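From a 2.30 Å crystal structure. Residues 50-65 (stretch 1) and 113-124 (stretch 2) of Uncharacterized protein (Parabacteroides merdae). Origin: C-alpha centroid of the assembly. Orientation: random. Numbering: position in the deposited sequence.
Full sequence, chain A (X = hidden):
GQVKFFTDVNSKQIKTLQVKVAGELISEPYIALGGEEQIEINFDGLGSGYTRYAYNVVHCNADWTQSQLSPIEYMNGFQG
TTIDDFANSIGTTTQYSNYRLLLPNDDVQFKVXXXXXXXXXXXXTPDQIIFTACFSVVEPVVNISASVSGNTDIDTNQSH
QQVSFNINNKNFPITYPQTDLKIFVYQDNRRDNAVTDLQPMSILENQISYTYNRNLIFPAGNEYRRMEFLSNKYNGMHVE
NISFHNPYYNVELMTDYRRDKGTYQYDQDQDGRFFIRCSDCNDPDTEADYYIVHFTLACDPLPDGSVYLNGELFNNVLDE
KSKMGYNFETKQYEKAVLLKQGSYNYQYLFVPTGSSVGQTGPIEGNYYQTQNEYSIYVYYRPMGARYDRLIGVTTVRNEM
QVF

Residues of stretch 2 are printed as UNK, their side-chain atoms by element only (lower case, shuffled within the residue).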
ATOM      1  N   TYR A  50       1.668  -6.876 -40.652  1.00127.12           N
ATOM      2  CA  TYR A  50       1.138  -5.627 -40.140  1.00114.29           C
ATOM      3  C   TYR A  50      -0.312  -5.608 -40.626  1.00111.82           C
ATOM      4  O   TYR A  50      -0.631  -6.034 -41.762  1.00 76.18           O
ATOM      5  CB  TYR A  50       1.886  -4.367 -40.619  1.00119.78           C
ATOM      6  CG  TYR A  50       1.137  -3.091 -40.240  1.00122.06           C
ATOM      7  CD1 TYR A  50       0.700  -2.899 -38.924  1.00128.82           C
ATOM      8  CD2 TYR A  50       0.832  -2.095 -41.190  1.00100.05           C
ATOM      9  CE1 TYR A  50      -0.009  -1.765 -38.549  1.00138.43           C
ATOM     10  CE2 TYR A  50       0.120  -0.946 -40.815  1.00118.56           C
ATOM     11  CZ  TYR A  50      -0.302  -0.790 -39.484  1.00133.98           C
ATOM     12  OH  TYR A  50      -1.018   0.308 -39.032  1.00 93.34           O
ATOM     13  N   THR A  51      -1.175  -5.147 -39.728  1.00 88.48           N
ATOM     14  CA  THR A  51      -2.603  -5.103 -39.931  1.00 66.80           C
ATOM     15  C   THR A  51      -3.049  -3.730 -39.467  1.00 64.93           C
ATOM     16  O   THR A  51      -2.493  -3.192 -38.507  1.00 81.38           O
ATOM     17  CB  THR A  51      -3.255  -6.194 -39.071  1.00 69.99           C
ATOM     18  OG1 THR A  51      -2.777  -7.472 -39.498  1.00 65.80           O
ATOM     19  CG2 THR A  51      -4.775  -6.160 -39.152  1.00 62.82           C
ATOM     20  N   ARG A  52      -4.032  -3.154 -40.150  1.00 69.28           N
ATOM     21  CA  ARG A  52      -4.548  -1.829 -39.787  1.00 79.42           C
ATOM     22  C   ARG A  52      -5.705  -1.998 -38.818  1.00 59.38           C
ATOM     23  O   ARG A  52      -6.759  -2.499 -39.206  1.00 55.88           O
ATOM     24  CB  ARG A  52      -5.043  -1.068 -41.027  1.00 89.50           C
ATOM     25  CG  ARG A  52      -3.961  -0.679 -42.020  1.00110.72           C
ATOM     26  CD  ARG A  52      -3.197   0.565 -41.585  1.00124.52           C
ATOM     27  NE  ARG A  52      -3.856   1.792 -42.032  1.00126.80           N
ATOM     28  CZ  ARG A  52      -3.328   3.013 -41.954  1.00114.16           C
ATOM     29  NH1 ARG A  52      -2.117   3.205 -41.438  1.00117.84           N
ATOM     30  NH2 ARG A  52      -4.023   4.056 -42.391  1.00 95.96           N
ATOM     31  N   TYR A  53      -5.511  -1.603 -37.559  1.00 59.00           N
ATOM     32  CA  TYR A  53      -6.622  -1.608 -36.613  1.00 53.39           C
ATOM     33  C   TYR A  53      -7.083  -0.193 -36.326  1.00 56.02           C
ATOM     34  O   TYR A  53      -6.270   0.724 -36.218  1.00 51.60           O
ATOM     35  CB  TYR A  53      -6.247  -2.259 -35.283  1.00 51.06           C
ATOM     36  CG  TYR A  53      -5.753  -3.680 -35.358  1.00 41.91           C
ATOM     37  CD1 TYR A  53      -6.613  -4.730 -35.651  1.00 48.27           C
ATOM     38  CD2 TYR A  53      -4.423  -3.989 -35.047  1.00 46.63           C
ATOM     39  CE1 TYR A  53      -6.154  -6.053 -35.684  1.00 42.94           C
ATOM     40  CE2 TYR A  53      -3.960  -5.306 -35.067  1.00 40.11           C
ATOM     41  CZ  TYR A  53      -4.820  -6.327 -35.400  1.00 40.69           C
ATOM     42  OH  TYR A  53      -4.326  -7.613 -35.448  1.00 54.60           O
ATOM     43  N   ALA A  54      -8.395  -0.042 -36.187  1.00 51.00           N
ATOM     44  CA  ALA A  54      -9.018   1.211 -35.821  1.00 52.72           C
ATOM     45  C   ALA A  54      -9.977   1.014 -34.619  1.00 45.57           C
ATOM     46  O   ALA A  54     -10.418  -0.094 -34.346  1.00 38.37           O
ATOM     47  CB  ALA A  54      -9.779   1.750 -37.027  1.00 51.32           C
ATOM     48  N   TYR A  55     -10.330   2.085 -33.917  1.00 51.51           N
ATOM     49  CA  TYR A  55     -11.214   1.954 -32.740  1.00 44.45           C
ATOM     50  C   TYR A  55     -12.388   2.930 -32.702  1.00 43.92           C
ATOM     51  O   TYR A  55     -12.332   3.984 -33.311  1.00 39.50           O
ATOM     52  CB  TYR A  55     -10.399   2.103 -31.454  1.00 38.65           C
ATOM     53  CG  TYR A  55      -9.772   3.457 -31.268  1.00 41.20           C
ATOM     54  CD1 TYR A  55      -8.567   3.765 -31.887  1.00 47.13           C
ATOM     55  CD2 TYR A  55     -10.355   4.422 -30.454  1.00 40.39           C
ATOM     56  CE1 TYR A  55      -7.968   4.998 -31.724  1.00 43.47           C
ATOM     57  CE2 TYR A  55      -9.751   5.665 -30.276  1.00 43.96           C
ATOM     58  CZ  TYR A  55      -8.557   5.947 -30.926  1.00 46.79           C
ATOM     59  OH  TYR A  55      -7.923   7.161 -30.800  1.00 46.50           O
ATOM     60  N   ASN A  56     -13.447   2.527 -31.991  1.00 41.25           N
ATOM     61  CA  ASN A  56     -14.553   3.391 -31.605  1.00 43.84           C
ATOM     62  C   ASN A  56     -14.637   3.573 -30.091  1.00 46.02           C
ATOM     63  O   ASN A  56     -14.389   2.636 -29.323  1.00 39.70           O
ATOM     64  CB  ASN A  56     -15.902   2.797 -32.021  1.00 49.94           C
ATOM     65  CG  ASN A  56     -15.982   2.495 -33.486  1.00 55.02           C
ATOM     66  OD1 ASN A  56     -15.480   3.230 -34.338  1.00 60.57           O
ATOM     67  ND2 ASN A  56     -16.641   1.409 -33.790  1.00 61.61           N
ATOM     68  N   VAL A  57     -15.075   4.758 -29.678  1.00 41.36           N
ATOM     69  CA  VAL A  57     -15.294   5.081 -28.287  1.00 39.95           C
ATOM     70  C   VAL A  57     -16.788   4.956 -27.981  1.00 42.64           C
ATOM     71  O   VAL A  57     -17.634   5.572 -28.650  1.00 40.38           O
ATOM     72  CB  VAL A  57     -14.767   6.494 -27.992  1.00 38.90           C
ATOM     73  CG1 VAL A  57     -14.901   6.849 -26.528  1.00 41.75           C
ATOM     74  CG2 VAL A  57     -13.307   6.576 -28.402  1.00 42.47           C
ATOM     75  N   VAL A  58     -17.112   4.136 -26.981  1.00 40.24           N
ATOM     76  CA  VAL A  58     -18.499   3.963 -26.545  1.00 33.33           C
ATOM     77  C   VAL A  58     -18.634   4.493 -25.136  1.00 38.63           C
ATOM     78  O   VAL A  58     -17.918   4.072 -24.224  1.00 33.25           O
ATOM     79  CB  VAL A  58     -18.962   2.501 -26.566  1.00 34.96           C
ATOM     80  CG1 VAL A  58     -20.368   2.399 -26.021  1.00 37.50           C
ATOM     81  CG2 VAL A  58     -18.921   1.917 -27.980  1.00 37.89           C
ATOM     82  N   HIS A  59     -19.545   5.438 -24.956  1.00 40.03           N
ATOM     83  CA  HIS A  59     -19.800   5.935 -23.639  1.00 37.40           C
ATOM     84  C   HIS A  59     -20.878   5.068 -22.970  1.00 40.43           C
ATOM     85  O   HIS A  59     -21.934   4.817 -23.573  1.00 32.43           O
ATOM     86  CB  HIS A  59     -20.232   7.389 -23.652  1.00 35.56           C
ATOM     87  CG  HIS A  59     -20.344   7.961 -22.277  1.00 37.51           C
ATOM     88  ND1 HIS A  59     -21.520   7.949 -21.558  1.00 35.82           N
ATOM     89  CD2 HIS A  59     -19.404   8.477 -21.451  1.00 36.81           C
ATOM     90  CE1 HIS A  59     -21.311   8.494 -20.375  1.00 37.98           C
ATOM     91  NE2 HIS A  59     -20.029   8.794 -20.273  1.00 29.53           N
ATOM     92  N   CYS A  60     -20.611   4.660 -21.713  1.00 34.59           N
ATOM     93  CA  CYS A  60     -21.485   3.772 -20.969  1.00 36.50           C
ATOM     94  C   CYS A  60     -21.974   4.357 -19.669  1.00 33.51           C
ATOM     95  O   CYS A  60     -21.355   5.200 -19.048  1.00 34.60           O
ATOM     96  CB  CYS A  60     -20.771   2.444 -20.667  1.00 40.95           C
ATOM     97  SG  CYS A  60     -20.187   1.569 -22.133  1.00 35.59           S
ATOM     98  N   ASN A  61     -23.101   3.851 -19.231  1.00 36.21           N
ATOM     99  CA  ASN A  61     -23.611   4.191 -17.916  1.00 37.46           C
ATOM    100  C   ASN A  61     -22.951   3.374 -16.813  1.00 31.73           C
ATOM    101  O   ASN A  61     -22.061   2.571 -17.086  1.00 27.99           O
ATOM    102  CB  ASN A  61     -25.139   4.120 -17.950  1.00 32.84           C
ATOM    103  CG  ASN A  61     -25.732   5.385 -18.581  1.00 47.27           C
ATOM    104  OD1 ASN A  61     -25.106   6.470 -18.551  1.00 43.83           O
ATOM    105  ND2 ASN A  61     -26.893   5.258 -19.178  1.00 36.42           N
ATOM    106  N   ALA A  62     -23.345   3.612 -15.568  1.00 31.88           N
ATOM    107  CA  ALA A  62     -22.692   3.016 -14.423  1.00 31.01           C
ATOM    108  C   ALA A  62     -22.607   1.496 -14.515  1.00 35.28           C
ATOM    109  O   ALA A  62     -21.593   0.917 -14.146  1.00 33.12           O
ATOM    110  CB  ALA A  62     -23.406   3.418 -13.155  1.00 33.87           C
ATOM    111  N   ASP A  63     -23.663   0.868 -15.027  1.00 29.25           N
ATOM    112  CA  ASP A  63     -23.726  -0.590 -15.147  1.00 31.69           C
ATOM    113  C   ASP A  63     -23.081  -1.154 -16.419  1.00 33.36           C
ATOM    114  O   ASP A  63     -23.193  -2.339 -16.695  1.00 36.93           O
ATOM    115  CB  ASP A  63     -25.169  -1.108 -15.007  1.00 31.51           C
ATOM    116  CG  ASP A  63     -26.075  -0.712 -16.179  1.00 33.28           C
ATOM    117  OD1 ASP A  63     -25.673   0.064 -17.059  1.00 38.17           O
ATOM    118  OD2 ASP A  63     -27.225  -1.176 -16.194  1.00 38.06           O
ATOM    119  N   TRP A  64     -22.374  -0.313 -17.155  1.00 29.03           N
ATOM    120  CA  TRP A  64     -21.619  -0.718 -18.360  1.00 27.39           C
ATOM    121  C   TRP A  64     -22.504  -1.120 -19.528  1.00 26.89           C
ATOM    122  O   TRP A  64     -22.049  -1.800 -20.431  1.00 34.23           O
ATOM    123  CB  TRP A  64     -20.564  -1.790 -18.031  1.00 28.29           C
ATOM    124  CG  TRP A  64     -19.392  -1.220 -17.347  1.00 28.35           C
ATOM    125  CD1 TRP A  64     -19.130  -1.226 -15.989  1.00 34.11           C
ATOM    126  CD2 TRP A  64     -18.317  -0.503 -17.954  1.00 27.36           C
ATOM    127  NE1 TRP A  64     -17.947  -0.562 -15.732  1.00 27.18           N
ATOM    128  CE2 TRP A  64     -17.426  -0.118 -16.917  1.00 31.50           C
ATOM    129  CE3 TRP A  64     -18.014  -0.151 -19.262  1.00 30.47           C
ATOM    130  CZ2 TRP A  64     -16.258   0.577 -17.165  1.00 29.32           C
ATOM    131  CZ3 TRP A  64     -16.841   0.544 -19.509  1.00 36.21           C
ATOM    132  CH2 TRP A  64     -15.971   0.888 -18.461  1.00 33.36           C
ATOM    133  N   THR A  65     -23.770  -0.698 -19.499  1.00 28.58           N
ATOM    134  CA  THR A  65     -24.574  -0.644 -20.696  1.00 28.99           C
ATOM    135  C   THR A  65     -24.330   0.711 -21.355  1.00 33.83           C
ATOM    136  O   THR A  65     -24.001   1.692 -20.673  1.00 35.07           O
ATOM    137  CB  THR A  65     -26.078  -0.735 -20.401  1.00 32.17           C
ATOM    138  OG1 THR A  65     -26.492   0.373 -19.594  1.00 35.33           O
ATOM    139  CG2 THR A  65     -26.439  -2.026 -19.719  1.00 33.64           C
ATOM    140  N   UNK A 113     -17.317  12.692 -17.799  1.00 31.05           N
ATOM    141  CA  UNK A 113     -16.847  11.594 -17.015  1.00 36.68           C
ATOM    142  C   UNK A 113     -17.673  10.357 -17.338  1.00 29.05           C
ATOM    143  O   UNK A 113     -18.646  10.419 -18.083  1.00 31.93           O
ATOM    144  o   UNK A 113     -18.303  11.990 -15.134  1.00 26.28           O
ATOM    145  c   UNK A 113     -16.960  11.956 -15.536  1.00 29.34           C
ATOM    146  N   UNK A 114     -17.311   9.244 -16.728  1.00 31.18           N
ATOM    147  CA  UNK A 114     -18.124   8.028 -16.820  1.00 32.56           C
ATOM    148  C   UNK A 114     -17.326   6.836 -17.299  1.00 37.35           C
ATOM    149  O   UNK A 114     -16.074   6.849 -17.308  1.00 31.23           O
ATOM    150  N   UNK A 115     -18.067   5.812 -17.711  1.00 29.39           N
ATOM    151  CA  UNK A 115     -17.484   4.568 -18.168  1.00 26.24           C
ATOM    152  C   UNK A 115     -17.276   4.596 -19.696  1.00 30.10           C
ATOM    153  O   UNK A 115     -18.198   4.961 -20.435  1.00 37.83           O
ATOM    154  c   UNK A 115     -18.409   3.436 -17.777  1.00 23.40           C
ATOM    155  c   UNK A 115     -18.364   3.127 -16.292  1.00 30.22           C
ATOM    156  n   UNK A 115     -19.417   2.481 -15.787  1.00 36.28           N
ATOM    157  o   UNK A 115     -17.413   3.489 -15.601  1.00 23.17           O
ATOM    158  N   UNK A 116     -16.091   4.226 -20.154  1.00 27.21           N
ATOM    159  CA  UNK A 116     -15.788   4.176 -21.610  1.00 32.89           C
ATOM    160  C   UNK A 116     -15.370   2.774 -22.064  1.00 37.47           C
ATOM    161  O   UNK A 116     -14.613   2.086 -21.371  1.00 34.06           O
ATOM    162  c   UNK A 116     -15.650   7.223 -23.052  1.00 36.98           C
ATOM    163  c   UNK A 116     -15.428   8.669 -20.720  1.00 35.35           C
ATOM    164  c   UNK A 116     -14.684   5.161 -22.002  1.00 31.91           C
ATOM    165  c   UNK A 116     -15.960   9.247 -21.841  1.00 37.80           C
ATOM    166  c   UNK A 116     -14.996   7.356 -20.780  1.00 35.97           C
ATOM    167  o   UNK A 116     -16.368  10.540 -21.837  1.00 33.21           O
ATOM    168  c   UNK A 116     -15.112   6.609 -21.948  1.00 36.20           C
ATOM    169  c   UNK A 116     -16.071   8.535 -23.002  1.00 37.57           C
ATOM    170  N   UNK A 117     -15.889   2.361 -23.226  1.00 31.47           N
ATOM    171  CA  UNK A 117     -15.515   1.125 -23.852  1.00 28.20           C
ATOM    172  C   UNK A 117     -14.929   1.391 -25.229  1.00 37.64           C
ATOM    173  O   UNK A 117     -15.554   2.019 -26.095  1.00 42.02           O
ATOM    174  c   UNK A 117     -16.701   0.209 -23.943  1.00 28.32           C
ATOM    175  N   UNK A 118     -13.702   0.910 -25.416  1.00 37.42           N
ATOM    176  CA  UNK A 118     -12.962   1.081 -26.654  1.00 34.43           C
ATOM    177  C   UNK A 118     -13.083  -0.196 -27.453  1.00 32.68           C
ATOM    178  O   UNK A 118     -12.560  -1.225 -27.037  1.00 32.69           O
ATOM    179  c   UNK A 118     -11.303   2.649 -25.592  1.00 35.91           C
ATOM    180  c   UNK A 118     -11.469   1.366 -26.390  1.00 34.78           C
ATOM    181  c   UNK A 118     -12.125   3.819 -26.092  1.00 39.75           C
ATOM    182  c   UNK A 118     -10.716   1.488 -27.690  1.00 38.56           C
ATOM    183  N   UNK A 119     -13.772  -0.152 -28.591  1.00 32.08           N
ATOM    184  CA  UNK A 119     -13.937  -1.360 -29.398  1.00 35.64           C
ATOM    185  C   UNK A 119     -12.992  -1.249 -30.556  1.00 37.63           C
ATOM    186  O   UNK A 119     -12.975  -0.233 -31.218  1.00 37.69           O
ATOM    187  o   UNK A 119     -18.508  -1.758 -29.635  1.00 37.97           O
ATOM    188  c   UNK A 119     -16.334  -1.307 -28.787  1.00 36.82           C
ATOM    189  c   UNK A 119     -15.350  -1.492 -29.893  1.00 40.89           C
ATOM    190  n   UNK A 119     -17.510  -3.331 -28.384  1.00 38.78           N
ATOM    191  c   UNK A 119     -17.546  -2.150 -28.973  1.00 40.32           C
ATOM    192  N   UNK A 120     -12.174  -2.274 -30.758  1.00 34.04           N
ATOM    193  CA  UNK A 120     -11.167  -2.266 -31.804  1.00 40.70           C
ATOM    194  C   UNK A 120     -11.549  -3.275 -32.880  1.00 39.25           C
ATOM    195  O   UNK A 120     -12.224  -4.272 -32.624  1.00 45.15           O
ATOM    196  c   UNK A 120      -9.760  -2.520 -31.250  1.00 39.86           C
ATOM    197  c   UNK A 120      -8.726  -2.569 -32.370  1.00 39.36           C
ATOM    198  c   UNK A 120      -9.413  -1.440 -30.214  1.00 34.70           C
ATOM    199  N   UNK A 121     -11.168  -2.963 -34.108  1.00 40.73           N
ATOM    200  CA  UNK A 121     -11.495  -3.809 -35.257  1.00 42.19           C
ATOM    201  C   UNK A 121     -10.426  -3.626 -36.304  1.00 42.27           C
ATOM    202  O   UNK A 121      -9.665  -2.629 -36.279  1.00 41.04           O
ATOM    203  c   UNK A 121     -12.728  -1.515 -37.485  1.00 55.48           C
ATOM    204  c   UNK A 121     -13.533  -1.043 -35.278  1.00 54.28           C
ATOM    205  c   UNK A 121     -12.896  -3.446 -35.835  1.00 43.97           C
ATOM    206  o   UNK A 121     -13.481   2.048 -37.228  1.00 69.43           O
ATOM    207  c   UNK A 121     -13.066  -1.982 -36.210  1.00 45.50           C
ATOM    208  c   UNK A 121     -13.339   0.728 -36.887  1.00 55.73           C
ATOM    209  c   UNK A 121     -13.666   0.306 -35.613  1.00 53.45           C
ATOM    210  c   UNK A 121     -12.874  -0.171 -37.824  1.00 59.26           C
ATOM    211  N   UNK A 122     -10.358  -4.597 -37.211  1.00 53.96           N
ATOM    212  CA  UNK A 122      -9.564  -4.491 -38.423  1.00 50.34           C
ATOM    213  C   UNK A 122     -10.254  -3.516 -39.370  1.00 56.22           C
ATOM    214  O   UNK A 122     -11.448  -3.689 -39.624  1.00 52.62           O
ATOM    215  c   UNK A 122      -9.509  -5.862 -39.077  1.00 62.31           C
ATOM    216  n   UNK A 122      -7.801  -7.086 -40.196  1.00 62.03           N
ATOM    217  o   UNK A 122      -8.224  -5.003 -40.938  1.00 69.04           O
ATOM    218  c   UNK A 122      -8.456  -5.947 -40.153  1.00 68.39           C
ATOM    219  N   UNK A 123      -9.532  -2.507 -39.886  1.00 54.26           N
ATOM    220  CA  UNK A 123     -10.137  -1.489 -40.782  1.00 62.17           C
ATOM    221  C   UNK A 123     -10.937  -2.097 -41.933  1.00 77.84           C
ATOM    222  O   UNK A 123     -11.982  -1.557 -42.290  1.00 81.46           O
ATOM    223  c   UNK A 123      -8.635   0.544 -40.409  1.00 73.88           C
ATOM    224  o   UNK A 123      -8.045   2.824 -40.641  1.00 77.29           O
ATOM    225  c   UNK A 123      -7.877   1.675 -41.092  1.00 88.65           C
ATOM    226  o   UNK A 123      -7.108   1.425 -42.058  1.00 79.65           O
ATOM    227  c   UNK A 123      -9.092  -0.542 -41.364  1.00 69.48           C
ATOM    228  N   UNK A 124     -10.454  -3.220 -42.479  1.00 72.39           N
ATOM    229  CA  UNK A 124     -11.166  -3.978 -43.524  1.00 86.47           C
ATOM    230  C   UNK A 124     -12.531  -4.482 -43.114  1.00 94.79           C
ATOM    231  O   UNK A 124     -13.393  -4.653 -43.971  1.00103.97           O
ATOM    232  c   UNK A 124      -9.007  -4.909 -44.456  1.00101.19           C
ATOM    233  o   UNK A 124      -8.143  -5.803 -44.364  1.00107.80           O
ATOM    234  o   UNK A 124      -8.784  -3.774 -44.937  1.00 85.06           O
ATOM    235  c   UNK A 124     -10.383  -5.226 -43.944  1.00 98.39           C
TER
HETATM  236  O   HOH W   1     -20.972   6.194 -16.524  1.00 27.82           O

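Position 113 carries one carbon and one oxygen, the make-up of serine. Its CB points away from stretch 1, but its backbone O accepts a hydrogen bond from H59 NE2 at 3.1 Å. It is S113.

Position 114 has no side-chain atoms, so it is glycine, G114. A CB here would lie 2.7 Å from H59 NE2, a clash. The backbone angles, 126/-164, also call for glycine.

Position 115 has two carbons, the second bearing one oxygen and one nitrogen. This is the short amide of asparagine, N115. Its ND2 donates to N61 O at 2.9 Å, and its CB sits over the face of the W64 six-membered ring, 3.5 Å from the centroid. The backbone O of N115 accepts from C60 N at 2.7 Å. On the return side a water takes over: it donates to C60 O (2.7 Å) and accepts from N115 N (3.2 Å).

Position 116 has one carbon, then a six-carbon ring bearing an oxygen: tyrosine, Y116. The edge of the H59 ring meets its face, with planes at 79° and H59 CD2 3.6 Å from Y116 CZ. V57 CG1 lies 3.6 Å from Y116 CD2.

Position 117 has a single carbon and is alanine, A117. Its CB is 4.2 Å from V58 CB and equally far from C60 SG. Its backbone pairs with V58 in both directions, A117 N to V58 O and V58 N to A117 O, each 2.8 Å.

Position 118 has four carbons, forked at the first, with one arm two carbons long: isoleucine, I118. I118 CD1 packs on V57 CG2 and I118 CG2 on Y55 CB, both at 3.8 Å.

Position 119 has three carbons, the third bearing an oxygen and a nitrogen: glutamine, Q119. Q119 N to N56 O and N56 N to Q119 O are both 2.9 Å hydrogen bonds.

Position 120 has one carbon carrying two more, which is valine, V120. V120 CG1 meets Y53 CB at 3.8 Å, and V120 CG2 meets Y55 CB at 3.9 Å.

Position 121 again has a six-carbon ring with an oxygen: tyrosine, Y121. A54 CB lies 3.7 Å from Y121 CZ. Y121 O accepts from A54 N at 2.9 Å.

Position 122 has two carbons, then an oxygen and a nitrogen: asparagine, N122. Its CB points away, yet N122 ND2 is 3.3 Å from T51 CG2.

Position 123 has three carbons, the third with two oxygens: glutamate, E123. E123 OE1 forms a salt bridge with R52 NE at 3.3 Å, and E123 N donates to R52 O at 2.9 Å.

Position 124 has two carbons, the second with two oxygens: aspartate, D124. It does not touch stretch 1.

The contact is an antiparallel strand pair. Backbone hydrogen bonds fix the register. Y55, V57, H59, Y116, I118 and V120 pack on one face; A54, V58, C60, A117 and Y121 lie on the other. The salt bridge holds one end, and N115 the other.

Stretch 2, residues 113-124: SGNYAIQVYNED
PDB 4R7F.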